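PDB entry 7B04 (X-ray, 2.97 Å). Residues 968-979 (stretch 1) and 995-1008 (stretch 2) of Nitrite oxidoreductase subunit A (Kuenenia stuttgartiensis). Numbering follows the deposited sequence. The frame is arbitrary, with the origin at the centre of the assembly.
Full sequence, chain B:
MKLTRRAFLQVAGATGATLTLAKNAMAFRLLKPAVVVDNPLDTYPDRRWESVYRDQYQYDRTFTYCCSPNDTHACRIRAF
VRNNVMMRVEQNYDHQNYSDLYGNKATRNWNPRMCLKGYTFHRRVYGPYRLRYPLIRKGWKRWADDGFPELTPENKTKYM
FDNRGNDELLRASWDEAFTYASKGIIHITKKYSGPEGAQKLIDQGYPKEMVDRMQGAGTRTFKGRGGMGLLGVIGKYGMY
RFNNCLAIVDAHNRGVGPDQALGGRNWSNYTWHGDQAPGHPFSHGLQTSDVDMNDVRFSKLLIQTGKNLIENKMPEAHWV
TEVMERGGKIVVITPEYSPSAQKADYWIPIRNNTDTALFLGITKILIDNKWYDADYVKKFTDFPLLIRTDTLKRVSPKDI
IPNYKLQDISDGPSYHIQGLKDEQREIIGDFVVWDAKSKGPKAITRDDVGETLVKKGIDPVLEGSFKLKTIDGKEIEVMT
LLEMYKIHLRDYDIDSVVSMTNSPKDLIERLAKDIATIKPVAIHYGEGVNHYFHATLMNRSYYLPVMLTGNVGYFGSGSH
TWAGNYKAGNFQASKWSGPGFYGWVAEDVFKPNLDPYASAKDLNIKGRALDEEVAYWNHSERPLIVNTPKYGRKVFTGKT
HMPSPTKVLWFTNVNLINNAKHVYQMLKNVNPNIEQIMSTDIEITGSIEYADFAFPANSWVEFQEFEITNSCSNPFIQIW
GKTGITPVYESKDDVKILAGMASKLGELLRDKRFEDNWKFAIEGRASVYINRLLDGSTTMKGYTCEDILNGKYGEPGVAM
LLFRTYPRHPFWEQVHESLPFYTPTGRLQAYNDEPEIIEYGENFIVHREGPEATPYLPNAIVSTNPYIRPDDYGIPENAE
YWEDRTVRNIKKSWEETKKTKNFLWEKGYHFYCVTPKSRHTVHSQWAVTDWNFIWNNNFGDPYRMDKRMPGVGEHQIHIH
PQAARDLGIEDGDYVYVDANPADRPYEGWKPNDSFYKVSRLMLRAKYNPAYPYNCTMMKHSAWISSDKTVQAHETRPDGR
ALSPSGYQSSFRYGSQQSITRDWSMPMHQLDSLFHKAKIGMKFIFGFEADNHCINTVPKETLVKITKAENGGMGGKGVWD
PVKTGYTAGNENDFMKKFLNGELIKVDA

Stretch 1, residues 968-979: GIEDGDYVYVDA
Stretch 2, residues 995-1008: FYKVSRLMLRAKYN

The apolar centre of this contact is one face of a two-stranded antiparallel pairing, where Val 975 and Val 977 meet Leu 1001 and Leu 1003. Val 977 CG2 sits 3.2 Å from Leu 1001 CD2 and 3.4 Å from Leu 1003 CD2, unusually close for methyl carbons. Val 977 chi1 lies between wells at -123°, with Leu 1001 in t,p and Leu 1003 in p,t. Val 975 (m) extends the patch: its CG2 is 4.1 Å from Leu 1003 CD2, and its CG1 is 3.9 Å from Ala 1005 CB. Ile 969 (m,t) continues the row with CG2 4.1 Å from the same Ala 1005 CB, so that one methyl touches both Ile 969 CG2 and Val 975 CG1. All these residues are buried, and their aliphatic side chains suit a patch in which they contact one another.

The backbone beneath is extended, and the strand axes approach to 4.4 Å with their N-to-C directions 129° apart. Stretch 2 opens with the end of a helix, 995-999; Arg 1000 is the first residue after it to leave helical phi/psi (-72/129), just ahead of the strand. Register is set by Val 975 opposite Leu 1003, a hydrogen-bonded pair with CA atoms 5.6 Å apart: Val 975 N gives to Leu 1003 O at 2.7 Å, and Leu 1003 N returns to Val 975 O at 3.1 Å. Tyr 974 with Arg 1004 (CA to CA 4.1 Å) and Tyr 976 with Met 1002 (CA to CA 4.4 Å) are the flanking non-hydrogen-bonded pairs. Further along, Val 977 N reaches Leu 1001 O at 3.1 Å; in the other direction Ala 1005 N reaches Asp 973 O at 2.8 Å.

The face bearing Tyr 974, Tyr 976, Met 1002 and Arg 1004 pairs tyrosines from the first strand with long side chains from the second. Tyr 976 (chi1 -78°, chi2 -71°) is sandwiched: Met 1002 (t,t,p) lays CG over one ring face, 4.2 Å from the centroid, while the guanidinium of Arg 1000, whose CA-to-CB bond points sideways, stacks flat on the opposite face, centres 3.6 Å apart and planes at 7°. Extended Arg 1000 (t,t,t) thereby combines cation-pi contact with a salt bridge to Asp 978 (m): NH2 lies a very short 2.3 Å from Asp 978 OD1, and NE bonds Asp 978 OD2 at 2.8 Å. Arg 1004 (m,t,t, chi4 -91°) makes a CH-pi contact, CG 3.6 Å from the Tyr 974 ring centroid, and its NH1 meets Gly 972 O at a very short 2.4 Å.

At the other edge, a type II turn from Glu 970 to Asp 973 leads into the first strand. Asp 973 OD2 accepts from Glu 970 N at 2.8 Å, bracing the loop. Gly 972, at phi/psi 99/-5, occupies a position where a CB would jam against the preceding carbonyl, and its N donates to Ala 1005 O at 2.9 Å. Tyr 1007 (chi1 -78°, chi2 2°) finishes the contact. Its buried ring receives Asp 971 CB over one face, 3.4 Å from the centroid, with Asp 971 in t, and its OH donates to Ile 969 O at 2.5 Å: an aromatic here supplies both a packing surface and a polar tip.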

ATOM      1  N   GLY B 968     -29.858   4.123  -9.257  1.00 42.35           N
ATOM      2  CA  GLY B 968     -29.749   5.567  -9.392  1.00 51.22           C
ATOM      3  C   GLY B 968     -28.512   6.158  -8.753  1.00 48.53           C
ATOM      4  O   GLY B 968     -28.563   7.277  -8.225  1.00 44.43           O
ATOM      5  N   ILE B 969     -27.395   5.439  -8.792  1.00 41.58           N
ATOM      6  CA  ILE B 969     -26.156   5.877  -8.166  1.00 37.79           C
ATOM      7  C   ILE B 969     -25.152   6.162  -9.270  1.00 41.27           C
ATOM      8  O   ILE B 969     -24.864   5.290 -10.100  1.00 43.82           O
ATOM      9  CB  ILE B 969     -25.613   4.820  -7.193  1.00 41.69           C
ATOM     10  CG1 ILE B 969     -26.584   4.622  -6.027  1.00 48.90           C
ATOM     11  CG2 ILE B 969     -24.228   5.210  -6.696  1.00 39.87           C
ATOM     12  CD1 ILE B 969     -26.310   3.384  -5.203  1.00 37.96           C
ATOM     13  N   GLU B 970     -24.615   7.376  -9.279  1.00 42.86           N
ATOM     14  CA  GLU B 970     -23.569   7.743 -10.216  1.00 44.36           C
ATOM     15  C   GLU B 970     -22.215   7.633  -9.525  1.00 43.81           C
ATOM     16  O   GLU B 970     -22.122   7.757  -8.301  1.00 41.55           O
ATOM     17  CB  GLU B 970     -23.790   9.161 -10.732  1.00 42.65           C
ATOM     18  CG  GLU B 970     -22.884   9.557 -11.863  1.00 40.58           C
ATOM     19  CD  GLU B 970     -23.178   8.832 -13.150  1.00 52.44           C
ATOM     20  OE1 GLU B 970     -24.339   8.426 -13.359  1.00 65.75           O
ATOM     21  OE2 GLU B 970     -22.243   8.679 -13.959  1.00 55.87           O
ATOM     22  N   ASP B 971     -21.165   7.382 -10.316  1.00 37.60           N
ATOM     23  CA  ASP B 971     -19.822   7.242  -9.759  1.00 39.70           C
ATOM     24  C   ASP B 971     -19.425   8.501  -8.997  1.00 37.15           C
ATOM     25  O   ASP B 971     -19.469   9.612  -9.534  1.00 37.71           O
ATOM     26  CB  ASP B 971     -18.789   6.931 -10.846  1.00 39.72           C
ATOM     27  CG  ASP B 971     -17.359   6.782 -10.274  1.00 37.21           C
ATOM     28  OD1 ASP B 971     -16.444   6.438 -11.056  1.00 33.42           O
ATOM     29  OD2 ASP B 971     -17.139   6.990  -9.058  1.00 43.09           O
ATOM     30  N   GLY B 972     -18.995   8.307  -7.754  1.00 34.11           N
ATOM     31  CA  GLY B 972     -18.585   9.381  -6.876  1.00 30.60           C
ATOM     32  C   GLY B 972     -19.632   9.807  -5.883  1.00 34.59           C
ATOM     33  O   GLY B 972     -19.330  10.621  -5.008  1.00 39.94           O
ATOM     34  N   ASP B 973     -20.840   9.255  -5.967  1.00 43.24           N
ATOM     35  CA  ASP B 973     -21.892   9.582  -5.018  1.00 46.66           C
ATOM     36  C   ASP B 973     -21.672   8.853  -3.697  1.00 43.19           C
ATOM     37  O   ASP B 973     -21.082   7.772  -3.650  1.00 40.83           O
ATOM     38  CB  ASP B 973     -23.262   9.207  -5.587  1.00 43.42           C
ATOM     39  CG  ASP B 973     -23.669  10.080  -6.756  1.00 49.52           C
ATOM     40  OD1 ASP B 973     -23.203  11.237  -6.828  1.00 56.83           O
ATOM     41  OD2 ASP B 973     -24.468   9.615  -7.595  1.00 43.25           O
ATOM     42  N   TYR B 974     -22.161   9.457  -2.618  1.00 36.14           N
ATOM     43  CA  TYR B 974     -22.170   8.808  -1.316  1.00 35.51           C
ATOM     44  C   TYR B 974     -23.332   7.819  -1.247  1.00 36.02           C
ATOM     45  O   TYR B 974     -24.425   8.095  -1.750  1.00 44.63           O
ATOM     46  CB  TYR B 974     -22.288   9.856  -0.208  1.00 35.82           C
ATOM     47  CG  TYR B 974     -21.020  10.652   0.038  1.00 43.51           C
ATOM     48  CD1 TYR B 974     -20.007  10.145   0.839  1.00 44.39           C
ATOM     49  CD2 TYR B 974     -20.841  11.912  -0.523  1.00 37.43           C
ATOM     50  CE1 TYR B 974     -18.850  10.865   1.073  1.00 44.19           C
ATOM     51  CE2 TYR B 974     -19.686  12.640  -0.294  1.00 40.58           C
ATOM     52  CZ  TYR B 974     -18.694  12.110   0.504  1.00 45.72           C
ATOM     53  OH  TYR B 974     -17.541  12.826   0.736  1.00 38.00           O
ATOM     54  N   VAL B 975     -23.079   6.653  -0.647  1.00 33.48           N
ATOM     55  CA  VAL B 975     -24.037   5.554  -0.591  1.00 32.75           C
ATOM     56  C   VAL B 975     -24.074   4.977   0.824  1.00 38.04           C
ATOM     57  O   VAL B 975     -23.046   4.901   1.511  1.00 43.54           O
ATOM     58  CB  VAL B 975     -23.699   4.466  -1.636  1.00 30.84           C
ATOM     59  CG1 VAL B 975     -23.852   5.016  -3.062  1.00 32.44           C
ATOM     60  CG2 VAL B 975     -22.280   3.956  -1.438  1.00 34.18           C
ATOM     61  N   TYR B 976     -25.217   4.473   1.215  1.00 38.57           N
ATOM     62  CA  TYR B 976     -25.284   3.817   2.528  1.00 36.94           C
ATOM     63  C   TYR B 976     -25.037   2.334   2.289  1.00 41.15           C
ATOM     64  O   TYR B 976     -25.430   1.858   1.253  1.00 49.19           O
ATOM     65  CB  TYR B 976     -26.657   4.074   3.128  1.00 38.28           C
ATOM     66  CG  TYR B 976     -26.864   5.436   3.732  1.00 39.41           C
ATOM     67  CD1 TYR B 976     -26.250   5.795   4.910  1.00 32.45           C
ATOM     68  CD2 TYR B 976     -27.720   6.344   3.153  1.00 37.51           C
ATOM     69  CE1 TYR B 976     -26.461   7.034   5.478  1.00 35.29           C
ATOM     70  CE2 TYR B 976     -27.949   7.584   3.712  1.00 35.69           C
ATOM     71  CZ  TYR B 976     -27.318   7.929   4.881  1.00 37.77           C
ATOM     72  OH  TYR B 976     -27.537   9.147   5.438  1.00 38.06           O
ATOM     73  N   VAL B 977     -24.288   1.674   3.165  1.00 39.44           N
ATOM     74  CA  VAL B 977     -24.096   0.203   3.048  1.00 48.33           C
ATOM     75  C   VAL B 977     -24.827  -0.386   4.237  1.00 43.95           C
ATOM     76  O   VAL B 977     -24.298  -0.319   5.329  1.00 43.12           O
ATOM     77  CB  VAL B 977     -22.618  -0.193   3.091  1.00 46.14           C
ATOM     78  CG1 VAL B 977     -22.209  -0.985   1.865  1.00 48.97           C
ATOM     79  CG2 VAL B 977     -21.733   1.017   3.285  1.00 47.08           C
ATOM     80  N   ASP B 978     -25.951  -1.034   3.987  1.00 46.09           N
ATOM     81  CA  ASP B 978     -26.791  -1.532   5.092  1.00 43.25           C
ATOM     82  C   ASP B 978     -26.850  -3.051   5.012  1.00 47.93           C
ATOM     83  O   ASP B 978     -26.871  -3.581   3.919  1.00 48.03           O
ATOM     84  CB  ASP B 978     -28.154  -0.851   5.065  1.00 39.23           C
ATOM     85  CG  ASP B 978     -28.118   0.594   5.514  1.00 44.80           C
ATOM     86  OD1 ASP B 978     -28.565   1.448   4.758  1.00 44.40           O
ATOM     87  OD2 ASP B 978     -27.654   0.847   6.610  1.00 42.90           O
ATOM     88  N   ALA B 979     -26.807  -3.705   6.160  1.00 44.50           N
ATOM     89  CA  ALA B 979     -26.871  -5.158   6.228  1.00 44.59           C
ATOM     90  C   ALA B 979     -28.095  -5.512   7.068  1.00 39.01           C
ATOM     91  O   ALA B 979     -28.878  -4.629   7.441  1.00 43.48           O
ATOM     92  CB  ALA B 979     -25.585  -5.757   6.803  1.00 44.48           C
ATOM     93  N   PHE B 995     -26.236   7.098  18.621  1.00 36.17           N
ATOM     94  CA  PHE B 995     -25.165   6.200  18.208  1.00 37.76           C
ATOM     95  C   PHE B 995     -25.425   5.551  16.854  1.00 33.59           C
ATOM     96  O   PHE B 995     -24.469   5.120  16.200  1.00 36.25           O
ATOM     97  CB  PHE B 995     -24.943   5.115  19.265  1.00 35.64           C
ATOM     98  CG  PHE B 995     -23.611   4.428  19.156  1.00 36.71           C
ATOM     99  CD1 PHE B 995     -22.453   5.061  19.579  1.00 36.49           C
ATOM    100  CD2 PHE B 995     -23.515   3.150  18.629  1.00 34.59           C
ATOM    101  CE1 PHE B 995     -21.225   4.433  19.479  1.00 34.88           C
ATOM    102  CE2 PHE B 995     -22.290   2.517  18.526  1.00 37.01           C
ATOM    103  CZ  PHE B 995     -21.144   3.160  18.952  1.00 36.25           C
ATOM    104  N   TYR B 996     -26.687   5.457  16.425  1.00 31.61           N
ATOM    105  CA  TYR B 996     -26.974   4.908  15.101  1.00 35.81           C
ATOM    106  C   TYR B 996     -26.359   5.773  14.010  1.00 32.36           C
ATOM    107  O   TYR B 996     -25.873   5.257  12.996  1.00 28.47           O
ATOM    108  CB  TYR B 996     -28.481   4.770  14.892  1.00 43.21           C
ATOM    109  CG  TYR B 996     -28.859   4.289  13.508  1.00 34.20           C
ATOM    110  CD1 TYR B 996     -28.557   2.998  13.093  1.00 34.65           C
ATOM    111  CD2 TYR B 996     -29.518   5.125  12.615  1.00 31.63           C
ATOM    112  CE1 TYR B 996     -28.898   2.553  11.828  1.00 35.21           C
ATOM    113  CE2 TYR B 996     -29.866   4.689  11.350  1.00 37.44           C
ATOM    114  CZ  TYR B 996     -29.553   3.403  10.962  1.00 32.24           C
ATOM    115  OH  TYR B 996     -29.898   2.962   9.705  1.00 31.18           O
ATOM    116  N   LYS B 997     -26.398   7.096  14.193  1.00 28.97           N
ATOM    117  CA  LYS B 997     -25.740   7.997  13.253  1.00 30.07           C
ATOM    118  C   LYS B 997     -24.261   7.656  13.130  1.00 34.71           C
ATOM    119  O   LYS B 997     -23.691   7.698  12.034  1.00 34.14           O
ATOM    120  CB  LYS B 997     -25.927   9.448  13.707  1.00 30.17           C
ATOM    121  CG  LYS B 997     -25.305  10.484  12.788  1.00 32.94           C
ATOM    122  CD  LYS B 997     -25.274  11.857  13.446  1.00 32.04           C
ATOM    123  CE  LYS B 997     -26.660  12.483  13.499  1.00 40.07           C
ATOM    124  NZ  LYS B 997     -26.622  13.871  14.039  1.00 34.59           N
ATOM    125  N   VAL B 998     -23.623   7.324  14.252  1.00 32.23           N
ATOM    126  CA  VAL B 998     -22.227   6.909  14.230  1.00 25.65           C
ATOM    127  C   VAL B 998     -22.073   5.547  13.556  1.00 27.29           C
ATOM    128  O   VAL B 998     -21.075   5.284  12.874  1.00 30.86           O
ATOM    129  CB  VAL B 998     -21.671   6.900  15.666  1.00 28.12           C
ATOM    130  CG1 VAL B 998     -20.163   6.748  15.665  1.00 36.30           C
ATOM    131  CG2 VAL B 998     -22.099   8.144  16.416  1.00 30.38           C
ATOM    132  N   SER B 999     -23.049   4.653  13.747  1.00 31.97           N
ATOM    133  CA  SER B 999     -22.879   3.261  13.322  1.00 27.92           C
ATOM    134  C   SER B 999     -23.205   3.051  11.839  1.00 32.50           C
ATOM    135  O   SER B 999     -22.591   2.199  11.186  1.00 31.43           O
ATOM    136  CB  SER B 999     -23.706   2.338  14.208  1.00 32.88           C
ATOM    137  OG  SER B 999     -23.551   2.695  15.579  1.00 36.16           O
ATOM    138  N   ARG B1000     -24.204   3.753  11.290  1.00 35.25           N
ATOM    139  CA  ARG B1000     -24.584   3.487   9.894  1.00 38.56           C
ATOM    140  C   ARG B1000     -23.519   4.017   8.931  1.00 40.59           C
ATOM    141  O   ARG B1000     -23.122   5.187   9.019  1.00 46.92           O
ATOM    142  CB  ARG B1000     -25.927   4.120   9.581  1.00 34.88           C
ATOM    143  CG  ARG B1000     -26.647   3.401   8.468  1.00 40.67           C
ATOM    144  CD  ARG B1000     -27.750   4.238   7.846  1.00 38.85           C
ATOM    145  NE  ARG B1000     -28.257   3.629   6.619  1.00 38.19           N
ATOM    146  CZ  ARG B1000     -29.196   4.165   5.843  1.00 33.48           C
ATOM    147  NH1 ARG B1000     -29.752   5.333   6.159  1.00 27.21           N
ATOM    148  NH2 ARG B1000     -29.588   3.528   4.748  1.00 32.34           N
ATOM    149  N   LEU B1001     -23.059   3.161   8.005  1.00 29.36           N
ATOM    150  CA  LEU B1001     -21.934   3.502   7.133  1.00 34.05           C
ATOM    151  C   LEU B1001     -22.435   4.218   5.877  1.00 36.20           C
ATOM    152  O   LEU B1001     -23.358   3.749   5.198  1.00 35.53           O
ATOM    153  CB  LEU B1001     -21.069   2.274   6.791  1.00 40.66           C
ATOM    154  CG  LEU B1001     -20.039   2.396   5.649  1.00 39.18           C
ATOM    155  CD1 LEU B1001     -19.008   3.465   6.016  1.00 34.02           C
ATOM    156  CD2 LEU B1001     -19.286   1.056   5.359  1.00 33.70           C
ATOM    157  N   MET B1002     -21.775   5.327   5.556  1.00 37.81           N
ATOM    158  CA  MET B1002     -22.041   6.170   4.394  1.00 39.99           C
ATOM    159  C   MET B1002     -20.692   6.526   3.793  1.00 36.18           C
ATOM    160  O   MET B1002     -19.946   7.327   4.369  1.00 43.97           O
ATOM    161  CB  MET B1002     -22.793   7.443   4.765  1.00 42.52           C
ATOM    162  CG  MET B1002     -23.266   8.203   3.545  1.00 34.42           C
ATOM    163  SD  MET B1002     -24.337   9.609   3.902  1.00 61.44           S
ATOM    164  CE  MET B1002     -23.143  10.692   4.665  1.00 29.16           C
ATOM    165  N   LEU B1003     -20.338   5.849   2.708  1.00 31.95           N
ATOM    166  CA  LEU B1003     -19.106   6.111   1.985  1.00 35.53           C
ATOM    167  C   LEU B1003     -19.409   6.367   0.513  1.00 39.70           C
ATOM    168  O   LEU B1003     -20.524   6.147   0.028  1.00 37.94           O
ATOM    169  CB  LEU B1003     -18.125   4.956   2.180  1.00 28.46           C
ATOM    170  CG  LEU B1003     -18.283   3.711   1.311  1.00 38.56           C
ATOM    171  CD1 LEU B1003     -17.139   2.772   1.637  1.00 37.07           C
ATOM    172  CD2 LEU B1003     -19.629   3.023   1.509  1.00 45.27           C
ATOM    173  N   ARG B1004     -18.379   6.822  -0.197  1.00 44.73           N
ATOM    174  CA  ARG B1004     -18.473   7.087  -1.624  1.00 39.90           C
ATOM    175  C   ARG B1004     -18.416   5.802  -2.437  1.00 34.95           C
ATOM    176  O   ARG B1004     -17.750   4.833  -2.065  1.00 38.44           O
ATOM    177  CB  ARG B1004     -17.339   8.007  -2.077  1.00 35.74           C
ATOM    178  CG  ARG B1004     -17.559   9.479  -1.789  1.00 38.59           C
ATOM    179  CD  ARG B1004     -16.477  10.294  -2.469  1.00 37.20           C
ATOM    180  NE  ARG B1004     -16.532  11.725  -2.179  1.00 39.67           N
ATOM    181  CZ  ARG B1004     -17.199  12.618  -2.903  1.00 41.42           C
ATOM    182  NH1 ARG B1004     -17.898  12.234  -3.962  1.00 41.85           N
ATOM    183  NH2 ARG B1004     -17.172  13.901  -2.563  1.00 40.97           N
ATOM    184  N   ALA B1005     -19.103   5.820  -3.576  1.00 34.30           N
ATOM    185  CA  ALA B1005     -19.140   4.707  -4.508  1.00 38.22           C
ATOM    186  C   ALA B1005     -18.172   4.961  -5.656  1.00 37.71           C
ATOM    187  O   ALA B1005     -17.977   6.099  -6.087  1.00 37.61           O
ATOM    188  CB  ALA B1005     -20.554   4.500  -5.056  1.00 39.88           C
ATOM    189  N   LYS B1006     -17.563   3.884  -6.147  1.00 38.49           N
ATOM    190  CA  LYS B1006     -16.585   3.962  -7.225  1.00 31.62           C
ATOM    191  C   LYS B1006     -16.948   2.946  -8.293  1.00 29.79           C
ATOM    192  O   LYS B1006     -17.076   1.752  -7.999  1.00 34.41           O
ATOM    193  CB  LYS B1006     -15.169   3.701  -6.704  1.00 31.04           C
ATOM    194  CG  LYS B1006     -14.128   3.564  -7.805  1.00 33.70           C
ATOM    195  CD  LYS B1006     -12.773   3.139  -7.263  1.00 27.02           C
ATOM    196  CE  LYS B1006     -11.802   2.844  -8.399  1.00 35.25           C
ATOM    197  NZ  LYS B1006     -10.477   2.371  -7.913  1.00 35.68           N
ATOM    198  N   TYR B1007     -17.111   3.414  -9.528  1.00 30.17           N
ATOM    199  CA  TYR B1007     -17.365   2.510 -10.641  1.00 32.68           C
ATOM    200  C   TYR B1007     -16.117   1.688 -10.922  1.00 38.26           C
ATOM    201  O   TYR B1007     -15.046   2.244 -11.189  1.00 42.28           O
ATOM    202  CB  TYR B1007     -17.774   3.284 -11.893  1.00 38.95           C
ATOM    203  CG  TYR B1007     -19.204   3.769 -11.901  1.00 42.45           C
ATOM    204  CD1 TYR B1007     -20.043   3.544 -10.820  1.00 42.67           C
ATOM    205  CD2 TYR B1007     -19.716   4.449 -12.999  1.00 46.95           C
ATOM    206  CE1 TYR B1007     -21.347   3.992 -10.828  1.00 43.57           C
ATOM    207  CE2 TYR B1007     -21.022   4.899 -13.015  1.00 47.27           C
ATOM    208  CZ  TYR B1007     -21.834   4.666 -11.927  1.00 46.88           C
ATOM    209  OH  TYR B1007     -23.135   5.109 -11.939  1.00 50.99           O
ATOM    210  N   ASN B1008     -16.252   0.365 -10.859  1.00 38.36           N
ATOM    211  CA  ASN B1008     -15.185  -0.549 -11.259  1.00 38.83           C
ATOM    212  C   ASN B1008     -15.843  -1.738 -11.946  1.00 46.80           C
ATOM    213  O   ASN B1008     -16.352  -2.649 -11.274  1.00 48.49           O
ATOM    214  CB  ASN B1008     -14.343  -0.994 -10.067  1.00 35.09           C
ATOM    215  CG  ASN B1008     -13.056  -1.682 -10.486  1.00 38.86           C
ATOM    216  OD1 ASN B1008     -12.794  -1.868 -11.675  1.00 38.95           O
ATOM    217  ND2 ASN B1008     -12.244  -2.065  -9.507  1.00 43.57           N
TER